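Local coordinates for methylated RNA-binding protein 1 (Saccharomyces cerevisiae S288c, PDB 4RCM) that reads N6-methyladenosine in RNA through its YTH domain and binds the 3'-UTR of PHO4 mRNA, lowering the stability of that message, at residues 12-18 against 140-145; 45-49 against 135-139; 61-65 against 102-107; 116-120 against 146-150. One frame throughout, in Å; residues are numbered along the deposited sequence.

In the fold
All four contacts lie in the YTH domain. Interactions 1 and 4 share helix 141-151, with centres about 13 Å apart. Interaction 1 sets its first turn on strand 17-23, and interaction 4 its next turn against 116-120. Interactions 1 and 2 meet where strands 17-23 and 138-139 pair. Interaction 3, nearest the middle of the chain, joins side chains of strands 61-67 and 102-112, two apart in the sheet. Along the chain, interaction 3 is nested inside 2, and 2 inside 1. Interaction 4 opens after 3 closes, and its segments alternate with those of 1 and 2. Together they pack helices 42-53 and 141-151 round one mixed sheet, and interaction 2 reaches the bound methyladenosine.

Interaction 1 (12-18 against 140-145); sequences IPENSRF and PYSIGI
Phe18 lies flat against Gly144, and this is the tight part of the contact. Gly144 CA sits 3.8 Å from the centroid of the Phe18 ring and only 7° off the ring normal, a CH-pi contact. The glycine lets the helix come this close, since a CB there would clash with Phe18 CD2. Ile145 CD1 touches both Phe18 CZ and Ile12 CB, 3.9 Å from each. Here helix 141-151 packs on strand 17-23 and the loop before it, near the edge of the YTH domain sheet. Phe18 and Ile12 also touch Phe62 on the neighbouring strand. The loop side is more open, with Glu14 exposed in the type II turn from Pro13 to Ser16. Tyr141 reaches over to this turn with CG anti to its own backbone N (chi1 -178°). Its OH donates to Ile12 O at 2.7 Å, tilted 20° from the carbonyl plane. Ser16 O lies at the edge of the Tyr141 ring. A phenylalanine in place of Tyr141 would probably leave Ile12 O without this donor and the turn less firmly tied to the helix. Pro13 O is gripped twice from one face, by Ser16 N and by Ser16 OG, the latter at 2.7 Å.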
loop_
_atom_site.group_PDB
_atom_site.type_symbol
_atom_site.label_atom_id
_atom_site.label_comp_id
_atom_site.label_asym_id
_atom_site.label_seq_id
_atom_site.Cartn_x
_atom_site.Cartn_y
_atom_site.Cartn_z
ATOM N N ILE A 12 -12.365 7.322 4.263
ATOM C CA ILE A 12 -11.227 8.021 3.727
ATOM C C ILE A 12 -11.693 9.374 3.180
ATOM O O ILE A 12 -12.296 9.444 2.081
ATOM C CB ILE A 12 -10.514 7.181 2.623
ATOM C CG1 ILE A 12 -10.129 5.808 3.162
ATOM C CG2 ILE A 12 -9.313 7.935 2.054
ATOM C CD1 ILE A 12 -9.429 4.970 2.155
ATOM N N PRO A 13 -11.397 10.461 3.936
ATOM C CA PRO A 13 -11.831 11.808 3.630
ATOM C C PRO A 13 -11.067 12.555 2.553
ATOM O O PRO A 13 -9.959 12.143 2.090
ATOM C CB PRO A 13 -11.681 12.556 4.943
ATOM C CG PRO A 13 -10.840 11.749 5.815
ATOM C CD PRO A 13 -10.852 10.336 5.301
ATOM N N GLU A 14 -11.708 13.649 2.163
ATOM C CA GLU A 14 -11.290 14.489 1.085
ATOM C C GLU A 14 -9.870 14.874 1.414
ATOM O O GLU A 14 -9.515 14.985 2.593
ATOM C CB GLU A 14 -12.201 15.753 1.005
ATOM C CG GLU A 14 -11.961 16.652 -0.212
ATOM C CD GLU A 14 -12.454 18.119 0.012
ATOM O OE1 GLU A 14 -13.365 18.310 0.856
ATOM O OE2 GLU A 14 -11.931 19.062 -0.660
ATOM N N ASN A 15 -9.066 14.972 0.368
ATOM C CA ASN A 15 -7.667 15.367 0.438
ATOM C C ASN A 15 -6.733 14.249 0.900
ATOM O O ASN A 15 -5.542 14.462 1.010
ATOM C CB ASN A 15 -7.501 16.609 1.303
ATOM C CG ASN A 15 -8.219 17.827 0.748
ATOM O OD1 ASN A 15 -8.248 18.043 -0.436
ATOM N ND2 ASN A 15 -8.740 18.665 1.630
ATOM N N SER A 16 -7.271 13.060 1.185
ATOM C CA SER A 16 -6.436 11.866 1.390
ATOM C C SER A 16 -5.717 11.475 0.103
ATOM O O SER A 16 -6.166 11.854 -0.962
ATOM C CB SER A 16 -7.261 10.675 1.846
ATOM O OG SER A 16 -7.810 10.939 3.112
ATOM N N ARG A 17 -4.628 10.693 0.229
ATOM C CA ARG A 17 -3.707 10.419 -0.867
ATOM C C ARG A 17 -3.394 8.940 -0.947
ATOM O O ARG A 17 -3.396 8.277 0.078
ATOM C CB ARG A 17 -2.464 11.315 -0.715
ATOM C CG ARG A 17 -2.828 12.764 -1.045
ATOM C CD ARG A 17 -1.693 13.745 -0.870
ATOM N NE ARG A 17 -0.744 13.627 -1.955
ATOM C CZ ARG A 17 0.355 14.373 -2.078
ATOM N NH1 ARG A 17 0.618 15.300 -1.182
ATOM N NH2 ARG A 17 1.169 14.192 -3.114
ATOM N N PHE A 18 -3.259 8.430 -2.180
ATOM C CA PHE A 18 -3.065 6.995 -2.459
ATOM C C PHE A 18 -1.799 6.797 -3.271
ATOM O O PHE A 18 -1.626 7.436 -4.314
ATOM C CB PHE A 18 -4.226 6.441 -3.283
ATOM C CG PHE A 18 -5.547 6.506 -2.592
ATOM C CD1 PHE A 18 -5.965 5.474 -1.790
ATOM C CD2 PHE A 18 -6.383 7.609 -2.763
ATOM C CE1 PHE A 18 -7.165 5.550 -1.124
ATOM C CE2 PHE A 18 -7.609 7.670 -2.123
ATOM C CZ PHE A 18 -8.016 6.623 -1.316
ATOM N N PRO A 140 -4.755 9.043 -8.135
ATOM C CA PRO A 140 -5.774 10.081 -7.833
ATOM C C PRO A 140 -6.855 9.606 -6.849
ATOM O O PRO A 140 -7.292 8.484 -6.929
ATOM C CB PRO A 140 -6.444 10.339 -9.199
ATOM C CG PRO A 140 -5.510 9.802 -10.225
ATOM C CD PRO A 140 -4.813 8.623 -9.552
ATOM N N TYR A 141 -7.335 10.502 -5.990
ATOM C CA TYR A 141 -8.291 10.146 -4.952
ATOM C C TYR A 141 -9.447 9.276 -5.436
ATOM O O TYR A 141 -9.681 8.152 -4.922
ATOM C CB TYR A 141 -8.818 11.444 -4.339
ATOM C CG TYR A 141 -9.784 11.253 -3.233
ATOM C CD1 TYR A 141 -9.368 10.936 -1.934
ATOM C CD2 TYR A 141 -11.140 11.402 -3.471
ATOM C CE1 TYR A 141 -10.307 10.772 -0.902
ATOM C CE2 TYR A 141 -12.075 11.256 -2.460
ATOM C CZ TYR A 141 -11.674 10.942 -1.182
ATOM O OH TYR A 141 -12.671 10.761 -0.265
ATOM N N SER A 142 -10.146 9.764 -6.459
ATOM C CA SER A 142 -11.339 9.038 -6.931
ATOM C C SER A 142 -11.065 7.597 -7.392
ATOM O O SER A 142 -11.881 6.700 -7.084
ATOM C CB SER A 142 -12.122 9.837 -7.987
ATOM O OG SER A 142 -11.341 10.134 -9.118
ATOM N N ILE A 143 -9.965 7.359 -8.105
ATOM C CA ILE A 143 -9.577 6.010 -8.526
ATOM C C ILE A 143 -9.224 5.201 -7.268
ATOM O O ILE A 143 -9.640 4.037 -7.107
ATOM C CB ILE A 143 -8.310 5.992 -9.445
ATOM C CG1 ILE A 143 -8.413 6.954 -10.652
ATOM C CG2 ILE A 143 -8.022 4.579 -9.936
ATOM C CD1 ILE A 143 -9.603 6.726 -11.487
ATOM N N GLY A 144 -8.440 5.790 -6.362
ATOM C CA GLY A 144 -8.105 5.075 -5.145
ATOM C C GLY A 144 -9.298 4.601 -4.350
ATOM O O GLY A 144 -9.328 3.455 -3.847
ATOM N N ILE A 145 -10.311 5.463 -4.259
ATOM C CA ILE A 145 -11.505 5.129 -3.517
ATOM C C ILE A 145 -12.194 3.953 -4.190
ATOM O O ILE A 145 -12.677 2.984 -3.532
ATOM C CB ILE A 145 -12.495 6.340 -3.433
ATOM C CG1 ILE A 145 -11.959 7.410 -2.479
ATOM C CG2 ILE A 145 -13.863 5.881 -3.004
ATOM C CD1 ILE A 145 -11.906 6.982 -1.018
#

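Interaction 2 (45-49 against 135-139); sequences NKRLS and DTQEI. With nucleotides of chain C.
This contact joins helix 42-53 of the YTH domain to the chain that leads from the methyladenosine site into edge strand 138-139. Arg47 reaches from the helix across Thr136. Its chain bends at chi3 (63°), which brings the guanidinium over the Thr136 carbonyl. Thr136 O lies over one face of that group, 2.7 Å from Arg47 NH1, and the angle is poor for a hydrogen bond. Arg47 NH1 is also 3.2 Å from Thr136 OG1. A clearer link runs through a water. It accepts from Arg47 NH2 at 2.7 Å and from Glu138 N at 2.9 Å. On the inner side Leu48 CD1 meets Thr136 CG2 at 4.1 Å. Thr136 OG1 donates to Asp135 O at 2.7 Å, a bond that helps fix the rotation of the threonine side chain. Asp135 faces the RNA. Its OD2 is 3.4 Å from C8 of the methyladenosine of chain C, and its OD1 accepts from the backbone N of Lys22, a residue of the binding site. Glu138 turns its carboxylate to a salt bridge with Arg17. The positive charge of Arg47 is probably eased by the nearby Thr136 carbonyl and by the water, and the Glu138 carboxylate, not in contact with it, would probably add some longer-range attraction.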
loop_
_atom_site.group_PDB
_atom_site.type_symbol
_atom_site.label_atom_id
_atom_site.label_comp_id
_atom_site.label_asym_id
_atom_site.label_seq_id
_atom_site.Cartn_x
_atom_site.Cartn_y
_atom_site.Cartn_z
ATOM N N ASN A 45 10.716 7.304 0.041
ATOM C CA ASN A 45 10.419 7.784 1.383
ATOM C C ASN A 45 10.216 9.294 1.426
ATOM O O ASN A 45 9.340 9.796 2.142
ATOM C CB ASN A 45 11.570 7.458 2.330
ATOM C CG ASN A 45 11.498 6.061 2.901
ATOM O OD1 ASN A 45 10.508 5.338 2.753
ATOM N ND2 ASN A 45 12.572 5.663 3.556
ATOM N N LYS A 46 11.062 10.015 0.700
ATOM C CA LYS A 46 10.886 11.466 0.532
ATOM C C LYS A 46 9.554 11.858 -0.096
ATOM O O LYS A 46 8.865 12.733 0.401
ATOM C CB LYS A 46 12.047 12.068 -0.286
ATOM N N ARG A 47 9.166 11.199 -1.183
ATOM C CA ARG A 47 7.847 11.425 -1.735
ATOM C C ARG A 47 6.713 11.161 -0.697
ATOM O O ARG A 47 5.866 11.999 -0.505
ATOM C CB ARG A 47 7.631 10.549 -2.968
ATOM C CG ARG A 47 8.489 10.930 -4.186
ATOM C CD ARG A 47 8.013 10.135 -5.390
ATOM N NE ARG A 47 6.640 10.521 -5.679
ATOM C CZ ARG A 47 5.820 9.862 -6.470
ATOM N NH1 ARG A 47 6.224 8.767 -7.093
ATOM N NH2 ARG A 47 4.598 10.300 -6.651
ATOM N N LEU A 48 6.725 10.001 -0.029
ATOM C CA LEU A 48 5.727 9.652 0.944
ATOM C C LEU A 48 5.729 10.576 2.161
ATOM O O LEU A 48 4.677 10.980 2.642
ATOM C CB LEU A 48 5.939 8.229 1.411
ATOM C CG LEU A 48 5.708 7.164 0.336
ATOM C CD1 LEU A 48 6.088 5.817 0.891
ATOM C CD2 LEU A 48 4.264 7.171 -0.122
ATOM N N SER A 49 6.904 10.903 2.645
ATOM C CA SER A 49 7.048 11.800 3.773
ATOM C C SER A 49 6.517 13.199 3.471
ATOM O O SER A 49 5.883 13.808 4.297
ATOM C CB SER A 49 8.534 11.858 4.178
ATOM O OG SER A 49 8.796 12.877 5.120
ATOM N N ASP A 135 7.139 2.064 -7.981
ATOM C CA ASP A 135 7.102 2.239 -6.545
ATOM C C ASP A 135 6.856 3.680 -6.189
ATOM O O ASP A 135 7.536 4.598 -6.687
ATOM C CB ASP A 135 8.420 1.712 -5.914
ATOM C CG ASP A 135 8.369 1.663 -4.407
ATOM O OD1 ASP A 135 7.396 1.066 -3.854
ATOM O OD2 ASP A 135 9.302 2.188 -3.742
ATOM N N THR A 136 5.878 3.867 -5.321
ATOM C CA THR A 136 5.328 5.171 -4.890
ATOM C C THR A 136 4.626 6.027 -5.928
ATOM O O THR A 136 4.438 7.231 -5.729
ATOM C CB THR A 136 6.349 6.007 -4.065
ATOM O OG1 THR A 136 7.308 6.661 -4.907
ATOM C CG2 THR A 136 7.042 5.085 -3.078
ATOM N N GLN A 137 4.148 5.388 -6.997
ATOM C CA GLN A 137 3.326 6.050 -7.978
ATOM C C GLN A 137 2.062 6.551 -7.287
ATOM O O GLN A 137 1.349 5.740 -6.653
ATOM C CB GLN A 137 2.931 5.025 -9.074
ATOM C CG GLN A 137 1.815 5.457 -9.988
ATOM C CD GLN A 137 2.151 6.706 -10.779
ATOM O OE1 GLN A 137 1.402 7.700 -10.749
ATOM N NE2 GLN A 137 3.262 6.661 -11.502
ATOM N N GLU A 138 1.780 7.845 -7.408
ATOM C CA GLU A 138 0.520 8.393 -6.826
ATOM C C GLU A 138 -0.712 8.066 -7.635
ATOM O O GLU A 138 -0.709 8.134 -8.876
ATOM C CB GLU A 138 0.558 9.889 -6.611
ATOM C CG GLU A 138 -0.720 10.413 -5.949
ATOM C CD GLU A 138 -0.564 11.732 -5.236
ATOM O OE1 GLU A 138 0.490 12.368 -5.332
ATOM O OE2 GLU A 138 -1.510 12.129 -4.538
ATOM N N ILE A 139 -1.786 7.760 -6.915
ATOM C CA ILE A 139 -3.039 7.360 -7.508
ATOM C C ILE A 139 -4.145 8.400 -7.131
ATOM O O ILE A 139 -4.435 8.616 -5.949
ATOM C CB ILE A 139 -3.485 5.971 -7.023
ATOM C CG1 ILE A 139 -2.412 4.876 -7.283
ATOM C CG2 ILE A 139 -4.819 5.606 -7.639
ATOM C CD1 ILE A 139 -2.131 4.534 -8.737
ATOM C C2 6MZ C 3 11.513 -4.753 -1.061
ATOM C C4 6MZ C 3 11.287 -2.717 -2.239
ATOM C C5 6MZ C 3 11.188 -1.981 -0.970
ATOM N N9 6MZ C 3 11.170 -1.792 -3.210
ATOM N N3 6MZ C 3 11.447 -4.091 -2.221
ATOM N N1 6MZ C 3 11.439 -4.140 0.141
ATOM C C6 6MZ C 3 11.283 -2.803 0.274
ATOM N N6 6MZ C 3 11.246 -2.193 1.480
ATOM C C9 6MZ C 3 11.537 -2.884 2.716
ATOM N N7 6MZ C 3 11.046 -0.657 -1.268
ATOM C C8 6MZ C 3 11.046 -0.569 -2.636
ATOM O "O5'" 6MZ C 3 14.140 0.739 -7.177
ATOM C "C5'" 6MZ C 3 13.836 0.028 -5.952
ATOM C "C4'" 6MZ C 3 12.792 -1.071 -6.197
ATOM O "O4'" 6MZ C 3 12.671 -1.919 -5.035
ATOM C "C1'" 6MZ C 3 11.282 -2.152 -4.685
ATOM C "C2'" 6MZ C 3 10.481 -1.403 -5.766
ATOM O "O2'" 6MZ C 3 10.060 -2.284 -6.842
ATOM C "C3'" 6MZ C 3 11.397 -0.519 -6.537
ATOM O "O3'" 6MZ C 3 10.980 -0.677 -7.921
HETATM O O HOH W 1 3.310 9.836 -8.942
#

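Interaction 3 (61-65 against 102-107); sequences VFLFF and FKVRWV
Phe65 and Trp106 make the closest approach between 61-65 and 102-107. Both strands belong to the mixed sheet of the YTH domain but are not neighbours in it, since strand 72-79 runs between them. The sheet is strongly curved, and the short segments cross at -68° with their axes 8.9 Å apart, so they meet through side chains alone. The aromatic contact is oblique. The six-membered ring of Trp106 comes over one face of Phe65, with centroids 4.5 Å apart and planes at 38°. Trp106 CZ2 stands above the centre of the Phe65 ring, and Trp106 CH2 comes 3.4 Å from Phe65 CG. Trp38 meets Phe65 edge-to-face, and Phe33 does the same with Trp106. Trp106 NE1 is hydrogen-bonded to Ser32 OG, which helps hold the indole in place. The contacts made by aliphatic side chains are longer. Leu63 CD1 touches the edge of the Phe102 ring at CE1, 4.1 Å away, and also meets Val104 CG1. Leu48 of helix 42-53 packs on both Leu63 and Phe102. At the other end of the contact, Val107 CG2 lies in the plane of the Phe62 ring, at its edge, 3.8 Å from Phe62 CE2.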
loop_
_atom_site.group_PDB
_atom_site.type_symbol
_atom_site.label_atom_id
_atom_site.label_comp_id
_atom_site.label_asym_id
_atom_site.label_seq_id
_atom_site.Cartn_x
_atom_site.Cartn_y
_atom_site.Cartn_z
ATOM N N VAL A 61 -3.003 8.975 4.325
ATOM C CA VAL A 61 -2.219 8.323 3.238
ATOM C C VAL A 61 -2.439 6.798 3.288
ATOM O O VAL A 61 -2.218 6.149 4.347
ATOM C CB VAL A 61 -0.730 8.627 3.307
ATOM C CG1 VAL A 61 0.088 7.775 2.346
ATOM C CG2 VAL A 61 -0.483 10.080 2.974
ATOM N N PHE A 62 -2.908 6.260 2.169
ATOM C CA PHE A 62 -3.005 4.815 1.976
ATOM C C PHE A 62 -2.046 4.305 0.913
ATOM O O PHE A 62 -1.738 5.028 -0.083
ATOM C CB PHE A 62 -4.422 4.411 1.620
ATOM C CG PHE A 62 -5.347 4.505 2.776
ATOM C CD1 PHE A 62 -5.897 5.719 3.119
ATOM C CD2 PHE A 62 -5.578 3.408 3.557
ATOM C CE1 PHE A 62 -6.744 5.813 4.203
ATOM C CE2 PHE A 62 -6.402 3.479 4.649
ATOM C CZ PHE A 62 -6.986 4.687 4.984
ATOM N N LEU A 63 -1.631 3.044 1.111
ATOM C CA LEU A 63 -0.625 2.352 0.284
ATOM C C LEU A 63 -1.193 1.091 -0.237
ATOM O O LEU A 63 -1.536 0.234 0.573
ATOM C CB LEU A 63 0.533 1.978 1.123
ATOM C CG LEU A 63 1.070 3.213 1.883
ATOM C CD1 LEU A 63 2.211 2.780 2.736
ATOM C CD2 LEU A 63 1.528 4.252 0.914
ATOM N N PHE A 64 -1.303 0.978 -1.549
ATOM C CA PHE A 64 -1.686 -0.303 -2.156
ATOM C C PHE A 64 -0.405 -1.148 -2.323
ATOM O O PHE A 64 0.445 -0.867 -3.184
ATOM C CB PHE A 64 -2.332 -0.091 -3.516
ATOM C CG PHE A 64 -3.608 0.714 -3.486
ATOM C CD1 PHE A 64 -4.767 0.193 -2.931
ATOM C CD2 PHE A 64 -3.660 1.984 -4.049
ATOM C CE1 PHE A 64 -5.958 0.917 -2.955
ATOM C CE2 PHE A 64 -4.862 2.712 -4.040
ATOM C CZ PHE A 64 -5.996 2.167 -3.503
ATOM N N PHE A 65 -0.255 -2.161 -1.495
ATOM C CA PHE A 65 0.869 -3.101 -1.635
ATOM C C PHE A 65 0.785 -4.108 -2.778
ATOM O O PHE A 65 -0.135 -4.932 -2.874
ATOM C CB PHE A 65 1.074 -3.819 -0.350
ATOM C CG PHE A 65 1.906 -3.049 0.609
ATOM C CD1 PHE A 65 1.364 -2.036 1.385
ATOM C CD2 PHE A 65 3.237 -3.357 0.740
ATOM C CE1 PHE A 65 2.182 -1.331 2.299
ATOM C CE2 PHE A 65 4.031 -2.689 1.655
ATOM C CZ PHE A 65 3.512 -1.658 2.398
ATOM N N PHE A 102 8.924 4.016 8.365
ATOM C CA PHE A 102 7.823 4.738 8.937
ATOM C C PHE A 102 6.751 3.725 9.368
ATOM O O PHE A 102 6.744 2.602 8.861
ATOM C CB PHE A 102 7.280 5.810 7.970
ATOM C CG PHE A 102 6.835 5.272 6.649
ATOM C CD1 PHE A 102 5.585 4.702 6.511
ATOM C CD2 PHE A 102 7.676 5.312 5.564
ATOM C CE1 PHE A 102 5.171 4.172 5.289
ATOM C CE2 PHE A 102 7.283 4.808 4.331
ATOM C CZ PHE A 102 6.030 4.215 4.194
ATOM N N LYS A 103 5.832 4.118 10.257
ATOM C CA LYS A 103 4.808 3.149 10.749
ATOM C C LYS A 103 3.658 3.009 9.776
ATOM O O LYS A 103 3.232 3.994 9.122
ATOM C CB LYS A 103 4.289 3.561 12.095
ATOM C CG LYS A 103 5.359 3.598 13.177
ATOM C CD LYS A 103 4.885 4.347 14.417
ATOM C CE LYS A 103 5.978 4.420 15.466
ATOM N NZ LYS A 103 5.424 4.701 16.819
ATOM N N VAL A 104 3.129 1.773 9.701
ATOM C CA VAL A 104 1.970 1.480 8.888
ATOM C C VAL A 104 1.013 0.614 9.677
ATOM O O VAL A 104 1.440 -0.120 10.559
ATOM C CB VAL A 104 2.303 0.773 7.525
ATOM C CG1 VAL A 104 3.275 1.658 6.742
ATOM C CG2 VAL A 104 2.863 -0.629 7.734
ATOM N N ARG A 105 -0.262 0.706 9.354
ATOM C CA ARG A 105 -1.253 -0.229 9.873
ATOM C C ARG A 105 -2.036 -0.879 8.718
ATOM O O ARG A 105 -2.671 -0.209 7.913
ATOM C CB ARG A 105 -2.190 0.474 10.849
ATOM C CG ARG A 105 -1.494 1.161 12.048
ATOM C CD ARG A 105 -1.114 0.195 13.229
ATOM N NE ARG A 105 -0.337 0.816 14.360
ATOM C CZ ARG A 105 1.011 0.921 14.443
ATOM N NH1 ARG A 105 1.847 0.506 13.450
ATOM N NH2 ARG A 105 1.550 1.463 15.537
ATOM N N TRP A 106 -1.974 -2.174 8.641
ATOM C CA TRP A 106 -2.558 -2.909 7.530
ATOM C C TRP A 106 -4.048 -2.909 7.792
ATOM O O TRP A 106 -4.489 -3.500 8.778
ATOM C CB TRP A 106 -1.945 -4.307 7.472
ATOM C CG TRP A 106 -0.619 -4.304 6.764
ATOM C CD1 TRP A 106 0.575 -3.810 7.236
ATOM C CD2 TRP A 106 -0.385 -4.660 5.403
ATOM N NE1 TRP A 106 1.536 -3.924 6.274
ATOM C CE2 TRP A 106 0.970 -4.447 5.138
ATOM C CE3 TRP A 106 -1.189 -5.168 4.394
ATOM C CZ2 TRP A 106 1.546 -4.727 3.901
ATOM C CZ3 TRP A 106 -0.605 -5.449 3.167
ATOM C CH2 TRP A 106 0.744 -5.219 2.933
ATOM N N VAL A 107 -4.796 -2.141 7.020
ATOM C CA VAL A 107 -6.267 -2.048 7.194
ATOM C C VAL A 107 -6.989 -3.186 6.463
ATOM O O VAL A 107 -7.981 -3.706 6.969
ATOM C CB VAL A 107 -6.849 -0.662 6.767
ATOM C CG1 VAL A 107 -6.358 0.441 7.689
ATOM C CG2 VAL A 107 -6.473 -0.303 5.329
#

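Interaction 4 (116-120 against 146-150); sequences SLKRF and SIINL
The Phe120 ring lies with one face on Ile147. Ile147 CG1 sits over the ring centre, 3.7 Å from the centroid and 4° off the normal, a CH-pi contact. Leu117 CA stands at the ring edge, in its plane. In the YTH domain this contact packs helix 141-151 against the short, weakly bonded helix 114-117 and the type I turn from Leu117 to Phe120. That turn is closed by a weak bond from Phe120 N to Leu117 O. In one of its two conformers, Ser146 OG approaches the same ring obliquely, near Phe120 CE1, and there its polar partner is the carbonyl O of Ile143, one turn back in the helix. Ile147 CG1 is anti to the carbonyl carbon (chi1 -60°), a setting that carries it over the ring and leaves CG2 for Leu117. An alanine in place of Phe120 would probably leave Ile147 CG1 without the ring that lies against it and open a gap between turn and helix. Beside the ring, Leu117 crosses Ile147 at about a right angle, with Leu117 CD2 3.8 Å from Ile147 CG2. Ile130 touches both of these residues, and Ile147 also packs on Phe64 of strand 61-67. Nearer the surface, Leu150 CD2 reaches across to Leu117 CD2 at 4.2 Å and to the backbone carbonyl of Ser116, whose O is 4.0 Å away from Leu150 CD2.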
loop_
_atom_site.group_PDB
_atom_site.type_symbol
_atom_site.label_atom_id
_atom_site.label_comp_id
_atom_site.label_asym_id
_atom_site.label_seq_id
_atom_site.Cartn_x
_atom_site.Cartn_y
_atom_site.Cartn_z
ATOM N N SER A 116 -8.975 -8.151 -12.692
ATOM C CA SER A 116 -9.963 -7.118 -12.333
ATOM C C SER A 116 -9.355 -5.744 -11.888
ATOM O O SER A 116 -10.103 -4.809 -11.641
ATOM C CB SER A 116 -10.968 -7.673 -11.297
ATOM O OG SER A 116 -10.428 -8.771 -10.603
ATOM N N LEU A 117 -8.025 -5.611 -11.816
ATOM C CA LEU A 117 -7.383 -4.272 -11.630
ATOM C C LEU A 117 -6.894 -3.569 -12.914
ATOM O O LEU A 117 -6.466 -2.382 -12.872
ATOM C CB LEU A 117 -6.192 -4.382 -10.670
ATOM C CG LEU A 117 -6.436 -4.467 -9.179
ATOM C CD1 LEU A 117 -5.089 -4.714 -8.493
ATOM C CD2 LEU A 117 -7.131 -3.225 -8.617
ATOM N N LYS A 118 -6.919 -4.274 -14.045
ATOM C CA LYS A 118 -6.445 -3.694 -15.315
ATOM C C LYS A 118 -7.293 -2.526 -15.809
ATOM O O LYS A 118 -6.772 -1.589 -16.457
ATOM C CB LYS A 118 -6.380 -4.769 -16.407
ATOM C CG LYS A 118 -5.129 -5.634 -16.331
ATOM C CD LYS A 118 -5.307 -6.933 -17.112
ATOM C CE LYS A 118 -4.024 -7.725 -17.191
ATOM N NZ LYS A 118 -4.206 -8.857 -18.136
ATOM N N ARG A 119 -8.587 -2.578 -15.486
ATOM C CA ARG A 119 -9.539 -1.487 -15.752
ATOM C C ARG A 119 -9.098 -0.092 -15.328
ATOM O O ARG A 119 -9.538 0.881 -15.931
ATOM C CB ARG A 119 -10.863 -1.782 -15.035
ATOM N N PHE A 120 -8.277 0.024 -14.272
ATOM C CA PHE A 120 -7.917 1.342 -13.707
ATOM C C PHE A 120 -6.706 1.988 -14.325
ATOM O O PHE A 120 -5.576 1.521 -14.133
ATOM C CB PHE A 120 -7.683 1.203 -12.226
ATOM C CG PHE A 120 -8.868 0.687 -11.510
ATOM C CD1 PHE A 120 -9.877 1.552 -11.113
ATOM C CD2 PHE A 120 -9.018 -0.655 -11.289
ATOM C CE1 PHE A 120 -10.994 1.072 -10.471
ATOM C CE2 PHE A 120 -10.135 -1.150 -10.649
ATOM C CZ PHE A 120 -11.126 -0.290 -10.226
ATOM N N SER A 146 -12.295 4.010 -5.500
ATOM C CA SER A 146 -12.969 2.888 -6.207
ATOM C C SER A 146 -12.182 1.577 -6.009
ATOM O O SER A 146 -12.780 0.514 -5.869
ATOM C CB SER A 146 -13.166 3.208 -7.690
ATOM O OG SER A 146 -11.926 3.228 -8.361
ATOM N N ILE A 147 -10.845 1.632 -5.968
ATOM C CA ILE A 147 -10.068 0.424 -5.694
ATOM C C ILE A 147 -10.269 -0.071 -4.231
ATOM O O ILE A 147 -10.422 -1.266 -3.994
ATOM C CB ILE A 147 -8.586 0.546 -6.101
ATOM C CG1 ILE A 147 -8.460 0.814 -7.608
ATOM C CG2 ILE A 147 -7.865 -0.786 -5.863
ATOM C CD1 ILE A 147 -7.168 1.496 -8.009
ATOM N N ILE A 148 -10.298 0.839 -3.256
ATOM C CA ILE A 148 -10.612 0.429 -1.871
ATOM C C ILE A 148 -11.924 -0.332 -1.850
ATOM O O ILE A 148 -12.015 -1.355 -1.176
ATOM C CB ILE A 148 -10.694 1.619 -0.891
ATOM C CG1 ILE A 148 -9.322 2.245 -0.736
ATOM C CG2 ILE A 148 -11.194 1.180 0.468
ATOM C CD1 ILE A 148 -8.309 1.345 -0.007
ATOM N N ASN A 149 -12.919 0.137 -2.622
ATOM C CA ASN A 149 -14.251 -0.473 -2.578
ATOM C C ASN A 149 -14.268 -1.877 -3.137
ATOM O O ASN A 149 -15.040 -2.753 -2.661
ATOM C CB ASN A 149 -15.307 0.398 -3.280
ATOM C CG ASN A 149 -15.704 1.623 -2.464
ATOM O OD1 ASN A 149 -15.691 1.609 -1.209
ATOM N ND2 ASN A 149 -16.013 2.704 -3.159
ATOM N N LEU A 150 -13.406 -2.123 -4.122
ATOM C CA LEU A 150 -13.221 -3.489 -4.629
ATOM C C LEU A 150 -12.541 -4.343 -3.555
ATOM O O LEU A 150 -12.924 -5.483 -3.321
ATOM C CB LEU A 150 -12.436 -3.458 -5.950
ATOM C CG LEU A 150 -12.165 -4.725 -6.726
ATOM C CD1 LEU A 150 -13.440 -5.301 -7.362
ATOM C CD2 LEU A 150 -11.098 -4.483 -7.808
#